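Local coordinates for NifU like protein IscU (Streptococcus pyogenes, PDB 1SU0) that probably serves as a scaffold on which iron-sulfur clusters are assembled with IscS and then handed to other proteins, and is seen here with zinc bound, at residues 11-16 against 72-77; 44-49 against 136-141; 95-100 against 107-112. All blocks are in the same frame, centred on the assembly; numbering follows the deposited sequence.

Contact 1: 11-16 against 72-77; sequences MAVVAD and SSMMTD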
ATOM      1  N   MET A  11      -4.131   8.816 -14.682  1.00 24.52           N
ATOM      2  CA  MET A  11      -5.056   9.491 -13.787  1.00 24.43           C
ATOM      3  C   MET A  11      -6.210   8.573 -13.496  1.00 24.35           C
ATOM      4  O   MET A  11      -6.628   8.461 -12.373  1.00 24.45           O
ATOM      5  CB  MET A  11      -5.527  10.820 -14.387  1.00 24.81           C
ATOM      6  CG  MET A  11      -6.551  11.651 -13.531  1.00 25.22           C
ATOM      7  SD  MET A  11      -5.842  12.602 -11.905  0.30 24.88           S
ATOM      8  CE  MET A  11      -5.404  11.125 -10.733  1.00 24.63           C
ATOM      9  N   ALA A  12      -6.696   7.875 -14.512  1.00 24.86           N
ATOM     10  CA  ALA A  12      -7.821   6.958 -14.355  1.00 24.72           C
ATOM     11  C   ALA A  12      -7.458   5.777 -13.463  1.00 24.74           C
ATOM     12  O   ALA A  12      -8.273   5.298 -12.699  1.00 25.24           O
ATOM     13  CB  ALA A  12      -8.288   6.485 -15.700  1.00 24.66           C
ATOM     14  N   VAL A  13      -6.218   5.329 -13.532  1.00 24.62           N
ATOM     15  CA  VAL A  13      -5.780   4.204 -12.708  1.00 25.10           C
ATOM     16  C   VAL A  13      -5.627   4.630 -11.237  1.00 24.44           C
ATOM     17  O   VAL A  13      -6.067   3.930 -10.350  1.00 25.15           O
ATOM     18  CB  VAL A  13      -4.497   3.566 -13.283  1.00 24.76           C
ATOM     19  CG1 VAL A  13      -3.899   2.566 -12.330  1.00 25.62           C
ATOM     20  CG2 VAL A  13      -4.827   2.895 -14.613  1.00 24.91           C
ATOM     21  N   VAL A  14      -5.059   5.798 -10.991  1.00 24.16           N
ATOM     22  CA  VAL A  14      -4.924   6.299  -9.639  1.00 24.02           C
ATOM     23  C   VAL A  14      -6.295   6.650  -9.052  1.00 24.57           C
ATOM     24  O   VAL A  14      -6.580   6.329  -7.905  1.00 25.80           O
ATOM     25  CB  VAL A  14      -4.048   7.534  -9.597  1.00 23.94           C
ATOM     26  CG1 VAL A  14      -4.055   8.142  -8.184  1.00 23.57           C
ATOM     27  CG2 VAL A  14      -2.621   7.212 -10.059  1.00 23.20           C
ATOM     28  N   ALA A  15      -7.131   7.321  -9.833  1.00 24.03           N
ATOM     29  CA  ALA A  15      -8.509   7.594  -9.438  1.00 24.13           C
ATOM     30  C   ALA A  15      -9.315   6.347  -9.089  1.00 24.22           C
ATOM     31  O   ALA A  15     -10.053   6.352  -8.109  1.00 24.18           O
ATOM     32  CB  ALA A  15      -9.220   8.400 -10.501  1.00 23.66           C
ATOM     33  N   ASP A  16      -9.148   5.287  -9.877  1.00 24.86           N
ATOM     34  CA  ASP A  16      -9.841   4.027  -9.655  1.00 25.15           C
ATOM     35  C   ASP A  16      -9.445   3.388  -8.357  1.00 25.65           C
ATOM     36  O   ASP A  16     -10.268   2.747  -7.722  1.00 25.99           O
ATOM     37  CB  ASP A  16      -9.522   3.033 -10.778  1.00 26.12           C
ATOM     38  CG  ASP A  16     -10.273   1.690 -10.630  1.00 25.75           C
ATOM     39  OD1 ASP A  16     -11.519   1.671 -10.769  1.00 22.92           O
ATOM     40  OD2 ASP A  16      -9.688   0.618 -10.341  1.00 25.86           O
ATOM     41  N   SER A  72      -2.916   2.397  -0.529  1.00 21.10           N
ATOM     42  CA  SER A  72      -3.321   1.211   0.191  1.00 21.15           C
ATOM     43  C   SER A  72      -3.836   0.164  -0.767  1.00 21.73           C
ATOM     44  O   SER A  72      -3.471  -1.017  -0.692  1.00 21.98           O
ATOM     45  CB  SER A  72      -4.388   1.564   1.216  1.00 21.28           C
ATOM     46  OG  SER A  72      -3.875   2.539   2.106  1.00 21.57           O
ATOM     47  N   SER A  73      -4.668   0.601  -1.697  1.00 22.28           N
ATOM     48  CA  SER A  73      -5.292  -0.307  -2.632  1.00 22.20           C
ATOM     49  C   SER A  73      -4.217  -0.981  -3.476  1.00 22.26           C
ATOM     50  O   SER A  73      -4.188  -2.200  -3.625  1.00 22.51           O
ATOM     51  CB  SER A  73      -6.310   0.468  -3.463  1.00 22.13           C
ATOM     52  OG  SER A  73      -6.762  -0.288  -4.547  1.00 21.91           O
ATOM     53  N   MET A  74      -3.300  -0.187  -3.995  1.00 22.88           N
ATOM     54  CA  MET A  74      -2.208  -0.715  -4.818  1.00 23.59           C
ATOM     55  C   MET A  74      -1.243  -1.629  -4.024  1.00 23.44           C
ATOM     56  O   MET A  74      -0.739  -2.630  -4.532  1.00 23.62           O
ATOM     57  CB  MET A  74      -1.445   0.450  -5.430  1.00 24.05           C
ATOM     58  CG  MET A  74      -2.254   1.302  -6.411  1.00 26.21           C
ATOM     59  SD  MET A  74      -1.419   3.092  -6.633  1.00 35.61           S
ATOM     60  CE  MET A  74      -2.181   3.645  -8.384  1.00 30.13           C
ATOM     61  N   MET A  75      -0.987  -1.284  -2.773  1.00 23.87           N
ATOM     62  CA  MET A  75      -0.182  -2.129  -1.895  1.00 24.33           C
ATOM     63  C   MET A  75      -0.759  -3.562  -1.821  1.00 23.72           C
ATOM     64  O   MET A  75      -0.010  -4.528  -1.934  1.00 23.59           O
ATOM     65  CB  MET A  75      -0.093  -1.489  -0.517  1.00 24.95           C
ATOM     66  CG  MET A  75       0.733  -2.272   0.501  1.00 27.62           C
ATOM     67  SD  MET A  75      -0.322  -3.677   1.379  1.00 35.36           S
ATOM     68  CE  MET A  75      -1.685  -2.576   2.353  1.00 28.31           C
ATOM     69  N   THR A  76      -2.077  -3.699  -1.685  1.00 23.00           N
ATOM     70  CA  THR A  76      -2.703  -5.017  -1.575  1.00 22.99           C
ATOM     71  C   THR A  76      -2.471  -5.846  -2.828  1.00 22.94           C
ATOM     72  O   THR A  76      -2.214  -7.034  -2.743  1.00 22.70           O
ATOM     73  CB  THR A  76      -4.244  -4.939  -1.342  1.00 23.10           C
ATOM     74  OG1 THR A  76      -4.904  -4.414  -2.507  1.00 23.54           O
ATOM     75  CG2 THR A  76      -4.609  -3.999  -0.197  1.00 22.95           C
ATOM     76  N   ASP A  77      -2.595  -5.219  -3.986  1.00 22.83           N
ATOM     77  CA  ASP A  77      -2.380  -5.909  -5.227  1.00 23.10           C
ATOM     78  C   ASP A  77      -0.940  -6.429  -5.274  1.00 23.87           C
ATOM     79  O   ASP A  77      -0.686  -7.533  -5.765  1.00 24.05           O
ATOM     80  CB  ASP A  77      -2.581  -4.964  -6.410  1.00 23.07           C
ATOM     81  CG  ASP A  77      -4.034  -4.737  -6.774  1.00 21.91           C
ATOM     82  OD1 ASP A  77      -4.955  -5.326  -6.180  1.00 18.93           O
ATOM     83  OD2 ASP A  77      -4.332  -3.958  -7.695  1.00 23.00           O
TER
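In the NifU-type scaffold fold, the N-terminal helix 8-19 rests against helix 66-79 at a point where Val13 and Val14 receive the end of Met74. The backbones remain well apart, as the closest CA pair, Val14 CA and Met74 CA, is separated by 8.9 Å. Between these two segments, the side chain of Met74 bridges that gap. Its CG stands anti to its own carbonyl carbon (chi1 -64°), and the chain beyond CG is extended, which carries the terminal methyl out to the neighbouring helix. There Met74 CE lies 4.0 Å from Val14 CG2 and equally near Val14 CA, so the methyl meets the root of the valine as well as one of its branches. The CA-CB bond of Val14 itself points away from helix 66-79; the branch beside its backbone N, CG2, makes the touch. Val13 adds a looser apolar contact, with its CG1 4.4 Å from Met74 CE. Only 92 Å² is buried in all, which identifies this as a light, single-side-chain packing between helices.

A polar link nearby also joins the two helices: Ser73 OG is hydrogen-bonded to ND1 of His17; it is bonded as well to the backbone N of His22, in the loop that follows helix 8-19. The side chain of Met74 also touches His17. The zinc ion is about 12 Å from the side chain of Val14, so Val14 is not in contact with the metal.

Within helix 66-79, the hydroxyl of Thr76 turns back on the helix: Thr76 OG1 donates to Ser73 O at 2.6 Å, approaching the oxygen at 142° to the C=O bond and 15° off the plane of the peptide carbonyl.

Contact 2: 44-49 against 136-141; sequences ISLTVK and KEAIKR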
ATOM      1  N   ILE A  44      -6.011   3.290   8.659  1.00 22.93           N
ATOM      2  CA  ILE A  44      -6.249   2.022   8.002  1.00 22.64           C
ATOM      3  C   ILE A  44      -6.276   0.825   8.946  1.00 22.25           C
ATOM      4  O   ILE A  44      -5.485   0.710   9.851  1.00 21.46           O
ATOM      5  CB  ILE A  44      -5.199   1.799   6.885  1.00 22.38           C
ATOM      6  CG1 ILE A  44      -5.534   0.526   6.102  1.00 22.97           C
ATOM      7  CG2 ILE A  44      -3.784   1.779   7.486  1.00 22.54           C
ATOM      8  CD1 ILE A  44      -4.802   0.416   4.805  1.00 24.38           C
ATOM      9  N   SER A  45      -7.208  -0.065   8.682  1.00 22.54           N
ATOM     10  CA  SER A  45      -7.341  -1.307   9.383  1.00 22.87           C
ATOM     11  C   SER A  45      -7.045  -2.298   8.292  1.00 23.49           C
ATOM     12  O   SER A  45      -7.780  -2.378   7.312  1.00 24.00           O
ATOM     13  CB  SER A  45      -8.765  -1.452   9.911  1.00 22.82           C
ATOM     14  OG  SER A  45      -8.964  -2.659  10.608  1.00 21.96           O
ATOM     15  N   LEU A  46      -5.943  -3.017   8.459  1.00 23.71           N
ATOM     16  CA  LEU A  46      -5.433  -3.928   7.467  1.00 23.92           C
ATOM     17  C   LEU A  46      -5.433  -5.330   8.078  1.00 24.03           C
ATOM     18  O   LEU A  46      -4.539  -5.668   8.851  1.00 23.99           O
ATOM     19  CB  LEU A  46      -4.008  -3.490   7.093  1.00 24.14           C
ATOM     20  CG  LEU A  46      -3.329  -3.973   5.799  1.00 25.01           C
ATOM     21  CD1 LEU A  46      -2.045  -4.700   6.095  1.00 24.75           C
ATOM     22  CD2 LEU A  46      -4.240  -4.828   4.923  1.00 26.02           C
ATOM     23  N   THR A  47      -6.455  -6.121   7.760  1.00 24.00           N
ATOM     24  CA  THR A  47      -6.466  -7.544   8.098  1.00 23.87           C
ATOM     25  C   THR A  47      -5.642  -8.331   7.083  1.00 24.24           C
ATOM     26  O   THR A  47      -5.879  -8.219   5.880  1.00 24.44           O
ATOM     27  CB  THR A  47      -7.889  -8.108   8.087  1.00 23.64           C
ATOM     28  OG1 THR A  47      -8.498  -7.857   6.817  1.00 21.92           O
ATOM     29  CG2 THR A  47      -8.776  -7.410   9.115  1.00 24.18           C
ATOM     30  N   VAL A  48      -4.692  -9.135   7.554  1.00 24.35           N
ATOM     31  CA  VAL A  48      -3.917  -9.982   6.643  1.00 24.62           C
ATOM     32  C   VAL A  48      -3.972 -11.446   7.061  1.00 24.68           C
ATOM     33  O   VAL A  48      -3.745 -11.798   8.227  1.00 24.38           O
ATOM     34  CB  VAL A  48      -2.448  -9.549   6.535  1.00 24.61           C
ATOM     35  CG1 VAL A  48      -1.704 -10.427   5.543  1.00 24.80           C
ATOM     36  CG2 VAL A  48      -2.356  -8.096   6.109  1.00 24.93           C
ATOM     37  N   LYS A  49      -4.268 -12.287   6.077  1.00 24.75           N
ATOM     38  CA  LYS A  49      -4.295 -13.731   6.243  1.00 24.81           C
ATOM     39  C   LYS A  49      -3.013 -14.340   5.670  1.00 24.73           C
ATOM     40  O   LYS A  49      -2.578 -13.972   4.582  1.00 24.68           O
ATOM     41  CB  LYS A  49      -5.518 -14.292   5.515  1.00 24.84           C
ATOM     42  CG  LYS A  49      -5.764 -15.775   5.704  1.00 24.76           C
ATOM     43  CD  LYS A  49      -7.059 -16.184   5.021  1.00 24.63           C
ATOM     44  CE  LYS A  49      -7.246 -17.685   5.049  1.00 24.79           C
ATOM     45  NZ  LYS A  49      -7.345 -18.198   6.441  1.00 24.87           N
ATOM     46  N   LYS A 136       3.935  -4.051   7.227  1.00 25.25           N
ATOM     47  CA  LYS A 136       5.144  -4.417   7.978  1.00 25.87           C
ATOM     48  C   LYS A 136       4.782  -4.968   9.362  1.00 26.00           C
ATOM     49  O   LYS A 136       5.324  -5.983   9.814  1.00 25.62           O
ATOM     50  CB  LYS A 136       6.056  -3.204   8.145  1.00 26.09           C
ATOM     51  CG  LYS A 136       6.833  -2.792   6.878  1.00 26.72           C
ATOM     52  CD  LYS A 136       7.971  -1.884   7.308  1.00 27.37           C
ATOM     53  CE  LYS A 136       8.622  -1.145   6.180  1.00 27.44           C
ATOM     54  NZ  LYS A 136       9.371   0.005   6.782  1.00 28.14           N
ATOM     55  N   GLU A 137       3.833  -4.299  10.012  1.00 26.46           N
ATOM     56  CA  GLU A 137       3.392  -4.692  11.338  1.00 26.64           C
ATOM     57  C   GLU A 137       2.642  -6.020  11.305  1.00 26.25           C
ATOM     58  O   GLU A 137       2.859  -6.883  12.174  1.00 26.29           O
ATOM     59  CB  GLU A 137       2.513  -3.609  11.954  1.00 27.30           C
ATOM     60  CG  GLU A 137       3.277  -2.605  12.811  1.00 29.85           C
ATOM     61  CD  GLU A 137       3.944  -1.519  11.979  1.00 32.54           C
ATOM     62  OE1 GLU A 137       4.665  -1.854  10.998  1.00 32.22           O
ATOM     63  OE2 GLU A 137       3.733  -0.325  12.324  1.00 35.45           O
ATOM     64  N   ALA A 138       1.766  -6.177  10.309  1.00 25.43           N
ATOM     65  CA  ALA A 138       0.969  -7.400  10.149  1.00 25.31           C
ATOM     66  C   ALA A 138       1.824  -8.665   9.984  1.00 25.30           C
ATOM     67  O   ALA A 138       1.573  -9.699  10.603  1.00 25.18           O
ATOM     68  CB  ALA A 138       0.012  -7.261   8.984  1.00 24.98           C
ATOM     69  N   ILE A 139       2.833  -8.569   9.142  1.00 25.56           N
ATOM     70  CA  ILE A 139       3.740  -9.676   8.874  1.00 25.58           C
ATOM     71  C   ILE A 139       4.490 -10.034  10.153  1.00 25.95           C
ATOM     72  O   ILE A 139       4.509 -11.202  10.604  1.00 26.19           O
ATOM     73  CB  ILE A 139       4.702  -9.240   7.772  1.00 25.35           C
ATOM     74  CG1 ILE A 139       3.979  -9.291   6.424  1.00 25.44           C
ATOM     75  CG2 ILE A 139       5.937 -10.089   7.767  1.00 26.01           C
ATOM     76  CD1 ILE A 139       4.708  -8.607   5.312  1.00 25.99           C
ATOM     77  N   LYS A 140       5.070  -9.006  10.766  1.00 26.04           N
ATOM     78  CA  LYS A 140       5.848  -9.179  11.983  1.00 25.96           C
ATOM     79  C   LYS A 140       4.949  -9.569  13.181  1.00 25.94           C
ATOM     80  O   LYS A 140       5.414  -9.668  14.314  1.00 26.05           O
ATOM     81  CB  LYS A 140       6.700  -7.918  12.236  1.00 25.81           C
ATOM     82  CG  LYS A 140       6.058  -6.821  13.066  1.00 26.63           C
ATOM     83  CD  LYS A 140       7.094  -6.105  13.941  1.00 27.38           C
ATOM     84  CE  LYS A 140       6.465  -5.499  15.183  1.00 27.07           C
ATOM     85  NZ  LYS A 140       5.854  -6.541  16.049  1.00 27.64           N
ATOM     86  N   ARG A 141       3.672  -9.808  12.876  1.00 25.95           N
ATOM     87  CA  ARG A 141       2.627 -10.182  13.809  1.00 26.05           C
ATOM     88  C   ARG A 141       2.448  -9.122  14.885  1.00 26.24           C
ATOM     89  O   ARG A 141       3.039  -9.219  15.958  1.00 26.60           O
ATOM     90  CB  ARG A 141       2.873 -11.577  14.390  1.00 26.21           C
ATOM     91  CG  ARG A 141       2.617 -12.695  13.381  1.00 26.22           C
ATOM     92  CD  ARG A 141       3.235 -14.027  13.774  1.00 26.04           C
ATOM     93  NE  ARG A 141       4.690 -13.948  13.772  1.00 26.03           N
ATOM     94  CZ  ARG A 141       5.498 -14.917  14.176  1.00 26.70           C
ATOM     95  NH1 ARG A 141       5.011 -16.073  14.623  1.00 27.12           N
ATOM     96  NH2 ARG A 141       6.812 -14.734  14.129  1.00 27.15           N
TER
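Ala138 CB sits at the interface between helix 122-139 and the antiparallel sheet, against Val48 and, less closely, Leu46 of the central strand 43-50. The tight part is the Val48-Ala138 pair. Ala138 CB is 3.8 Å from Val48 CG2 and 4.2 Å from Val48 CB. Both CA-CB bonds point at the opposing segment. With CG1 of Val48 anti to its backbone N (chi1 -178°), it is CG2, the branch beside that N, that meets the alanine methyl. Leu46, two residues back and on the same face of the strand, reaches the methyl less closely, its CD1 lying 4.4 Å from Ala138 CB.

The packing continues across the sheet. Ala138 also touches Val33 on the edge strand 33-36, so the helix end meets two strands; Leu46 and Val48 in turn lean on Ile58 of strand 55-63. Ile139 turns instead to helix 84-97, where it meets Lys84, Ala87 and Leu88.

The loose side begins one residue later. Lys140 is the first residue to leave helical backbone angles, and both it and Arg141 are exposed, as is Lys49 on the strand. The opposite face of the strand has a different character: Thr47 points away from the helix, with its OG1 hydrogen-bonded to Leu27 N, and Ser45 OG is bonded to Gln26 NE2.

What joins the two segments here is therefore aliphatic carbon alone, with 92 Å² buried between them. With no directional bond between them, they probably hold together here by van der Waals fit and burial of apolar surface, and the small methyl of Ala138 allows Val48 CA and Ala138 CA to approach to 6.5 Å.

Contact 3: 95-100 against 107-112; sequences SEMVQG and KELGEA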
ATOM      1  N   SER A  95       9.023   2.611  -0.355  1.00 24.64           N
ATOM      2  CA  SER A  95       9.556   3.615   0.537  1.00 25.31           C
ATOM      3  C   SER A  95      10.745   4.360  -0.068  1.00 25.05           C
ATOM      4  O   SER A  95      10.815   5.581   0.040  1.00 25.28           O
ATOM      5  CB  SER A  95       9.976   2.936   1.838  1.00 25.42           C
ATOM      6  OG  SER A  95       9.992   3.873   2.874  1.00 29.05           O
ATOM      7  N   GLU A  96      11.650   3.642  -0.729  1.00 24.38           N
ATOM      8  CA  GLU A  96      12.796   4.268  -1.389  1.00 24.40           C
ATOM      9  C   GLU A  96      12.431   4.994  -2.654  1.00 23.83           C
ATOM     10  O   GLU A  96      13.076   5.965  -3.016  1.00 23.94           O
ATOM     11  CB  GLU A  96      13.817   3.224  -1.805  1.00 25.15           C
ATOM     12  CG  GLU A  96      14.688   2.687  -0.705  1.00 27.10           C
ATOM     13  CD  GLU A  96      15.342   1.401  -1.135  1.00 31.91           C
ATOM     14  OE1 GLU A  96      15.676   0.621  -0.220  1.00 36.77           O
ATOM     15  OE2 GLU A  96      15.506   1.165  -2.380  1.00 32.82           O
ATOM     16  N   MET A  97      11.449   4.477  -3.371  1.00 23.72           N
ATOM     17  CA  MET A  97      10.971   5.131  -4.577  1.00 24.18           C
ATOM     18  C   MET A  97      10.352   6.518  -4.265  1.00 23.78           C
ATOM     19  O   MET A  97      10.586   7.496  -4.969  1.00 22.43           O
ATOM     20  CB  MET A  97       9.947   4.245  -5.272  1.00 24.47           C
ATOM     21  CG  MET A  97       9.307   4.882  -6.505  1.00 26.40           C
ATOM     22  SD  MET A  97       7.817   3.825  -7.183  1.00 31.23           S
ATOM     23  CE  MET A  97       6.422   4.197  -5.862  1.00 25.98           C
ATOM     24  N   VAL A  98       9.561   6.580  -3.205  1.00 23.99           N
ATOM     25  CA  VAL A  98       8.926   7.847  -2.802  1.00 24.24           C
ATOM     26  C   VAL A  98       9.923   8.758  -2.071  1.00 24.70           C
ATOM     27  O   VAL A  98       9.530   9.737  -1.455  1.00 25.36           O
ATOM     28  CB  VAL A  98       7.640   7.633  -1.949  1.00 23.57           C
ATOM     29  CG1 VAL A  98       6.589   6.849  -2.754  1.00 23.74           C
ATOM     30  CG2 VAL A  98       7.954   6.930  -0.627  1.00 23.14           C
ATOM     31  N   GLN A  99      11.217   8.456  -2.141  1.00 24.76           N
ATOM     32  CA  GLN A  99      12.220   9.430  -1.709  1.00 24.43           C
ATOM     33  C   GLN A  99      13.153   9.752  -2.844  1.00 23.92           C
ATOM     34  O   GLN A  99      14.262  10.224  -2.618  1.00 23.96           O
ATOM     35  CB  GLN A  99      12.969   8.928  -0.489  1.00 24.62           C
ATOM     36  CG  GLN A  99      12.019   8.297   0.494  1.00 26.06           C
ATOM     37  CD  GLN A  99      12.655   7.883   1.786  1.00 27.63           C
ATOM     38  OE1 GLN A  99      13.719   7.240   1.798  1.00 28.39           O
ATOM     39  NE2 GLN A  99      11.999   8.225   2.889  1.00 29.12           N
ATOM     40  N   GLY A 100      12.676   9.516  -4.066  1.00 23.64           N
ATOM     41  CA  GLY A 100      13.358   9.936  -5.277  1.00 23.60           C
ATOM     42  C   GLY A 100      14.436   9.003  -5.809  1.00 23.57           C
ATOM     43  O   GLY A 100      15.189   9.403  -6.692  1.00 22.84           O
ATOM     44  N   LYS A 107       9.272  -1.891 -10.817  1.00 22.95           N
ATOM     45  CA  LYS A 107       8.375  -2.670 -11.652  1.00 24.18           C
ATOM     46  C   LYS A 107       7.591  -3.713 -10.878  1.00 24.81           C
ATOM     47  O   LYS A 107       6.469  -4.013 -11.248  1.00 25.53           O
ATOM     48  CB  LYS A 107       9.167  -3.374 -12.741  1.00 24.75           C
ATOM     49  CG  LYS A 107       9.571  -2.455 -13.895  1.00 26.58           C
ATOM     50  CD  LYS A 107      10.672  -3.053 -14.752  1.00 28.19           C
ATOM     51  CE  LYS A 107      10.333  -4.472 -15.217  1.00 28.87           C
ATOM     52  NZ  LYS A 107      11.480  -5.102 -15.992  1.00 29.73           N
ATOM     53  N   GLU A 108       8.183  -4.265  -9.815  1.00 25.17           N
ATOM     54  CA  GLU A 108       7.559  -5.323  -9.002  1.00 25.36           C
ATOM     55  C   GLU A 108       6.472  -4.805  -8.077  1.00 24.80           C
ATOM     56  O   GLU A 108       5.849  -5.565  -7.352  1.00 24.98           O
ATOM     57  CB  GLU A 108       8.617  -6.009  -8.138  1.00 25.63           C
ATOM     58  CG  GLU A 108       9.751  -6.634  -8.925  1.00 27.73           C
ATOM     59  CD  GLU A 108       9.232  -7.576  -9.977  1.00 31.43           C
ATOM     60  OE1 GLU A 108       8.422  -8.452  -9.594  1.00 34.47           O
ATOM     61  OE2 GLU A 108       9.602  -7.421 -11.174  1.00 33.39           O
ATOM     62  N   LEU A 109       6.292  -3.496  -8.080  1.00 24.81           N
ATOM     63  CA  LEU A 109       5.314  -2.804  -7.258  1.00 24.35           C
ATOM     64  C   LEU A 109       3.983  -2.740  -7.979  1.00 24.06           C
ATOM     65  O   LEU A 109       2.976  -2.396  -7.371  1.00 23.68           O
ATOM     66  CB  LEU A 109       5.792  -1.376  -7.045  1.00 24.76           C
ATOM     67  CG  LEU A 109       6.455  -0.895  -5.764  1.00 26.47           C
ATOM     68  CD1 LEU A 109       7.005  -2.001  -4.958  1.00 26.28           C
ATOM     69  CD2 LEU A 109       7.502   0.201  -6.057  1.00 27.52           C
ATOM     70  N   GLY A 110       3.984  -3.059  -9.283  1.00 24.02           N
ATOM     71  CA  GLY A 110       2.785  -3.010 -10.110  1.00 23.21           C
ATOM     72  C   GLY A 110       2.237  -1.593 -10.271  1.00 22.96           C
ATOM     73  O   GLY A 110       2.981  -0.659 -10.549  1.00 22.24           O
ATOM     74  N   GLU A 111       0.933  -1.420 -10.094  1.00 22.36           N
ATOM     75  CA  GLU A 111       0.350  -0.100 -10.313  1.00 22.21           C
ATOM     76  C   GLU A 111       0.784   0.923  -9.257  1.00 21.70           C
ATOM     77  O   GLU A 111       0.773   2.090  -9.537  1.00 22.74           O
ATOM     78  CB  GLU A 111      -1.183  -0.167 -10.472  1.00 21.72           C
ATOM     79  CG  GLU A 111      -1.625  -0.686 -11.829  1.00 20.60           C
ATOM     80  CD  GLU A 111      -3.112  -1.006 -11.898  1.00 19.49           C
ATOM     81  OE1 GLU A 111      -3.868  -0.454 -11.106  1.00 17.29           O
ATOM     82  OE2 GLU A 111      -3.526  -1.829 -12.729  1.00 18.55           O
ATOM     83  N   ALA A 112       1.174   0.494  -8.063  1.00 21.70           N
ATOM     84  CA  ALA A 112       1.826   1.371  -7.078  1.00 21.33           C
ATOM     85  C   ALA A 112       3.031   2.124  -7.653  1.00 21.66           C
ATOM     86  O   ALA A 112       3.461   3.125  -7.115  1.00 21.63           O
ATOM     87  CB  ALA A 112       2.288   0.583  -5.881  1.00 21.08           C
TER
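The closest approach here brings a methyl group up to a carbonyl: Met97 CE lies 3.4 Å from Ala112 O. It is a close nonbonded contact of the thioether's end with a backbone oxygen, and it accompanies a more ordinary apolar one, in which Met97 SD sits 3.8 Å from Leu109 CD2. The two side chains extend toward each other tip to tip, across a backbone gap of 10.1 Å between Met97 CA and Leu109 CA. Met97 is stretched through CG and SD, then bends at its last torsion (chi3 74°), turning CE aside toward the Ala112 carbonyl while keeping it 4.1 Å from Leu109 CD2. In total 107 Å² is buried, shared among Met97, Leu109 and Ala112.

Met97 belongs to the last helical turn of 84-97, which closes in a Schellman motif. Gly100, with a positive phi of 85°, is the C' residue; Gly100 N bonds to Met97 O at 3.0 Å, and Gln101 N to Glu96 O.

The loop containing 107-112 folds back over the helix it follows: Leu109 touches Leu90 and Ile93, and Ala112 touches Phe94. Val98 faces helix 122-139 through Ile125, Ser128 and Thr129, while Glu111 OE1 is hydrogen-bonded to His17 NE2 on helix 8-19.

How the contacts relate
Contacts 1 and 3, with centres 13 Å apart, form continuous packing: Met74 SD lies 3.7 Å from Ala112 CA, and Met74 CE is 3.5 Å from Glu111 O. His17 links them further, using one ring nitrogen for Ser73 and the other for Glu111. Contact 2 lies 19 Å from contact 1, centre to centre, across the middle of the chain, yet helix 66-79 connects the two, since Met75 CE is 4.1 Å from Leu46 CG. Contacts 2 and 3 do not touch, their nearest atoms being about 6 Å apart. None of the three supplies a zinc ligand; Cys40, Asp42, Cys65 and Cys127 hold the ion, probably a stand-in for an iron-sulfur centre.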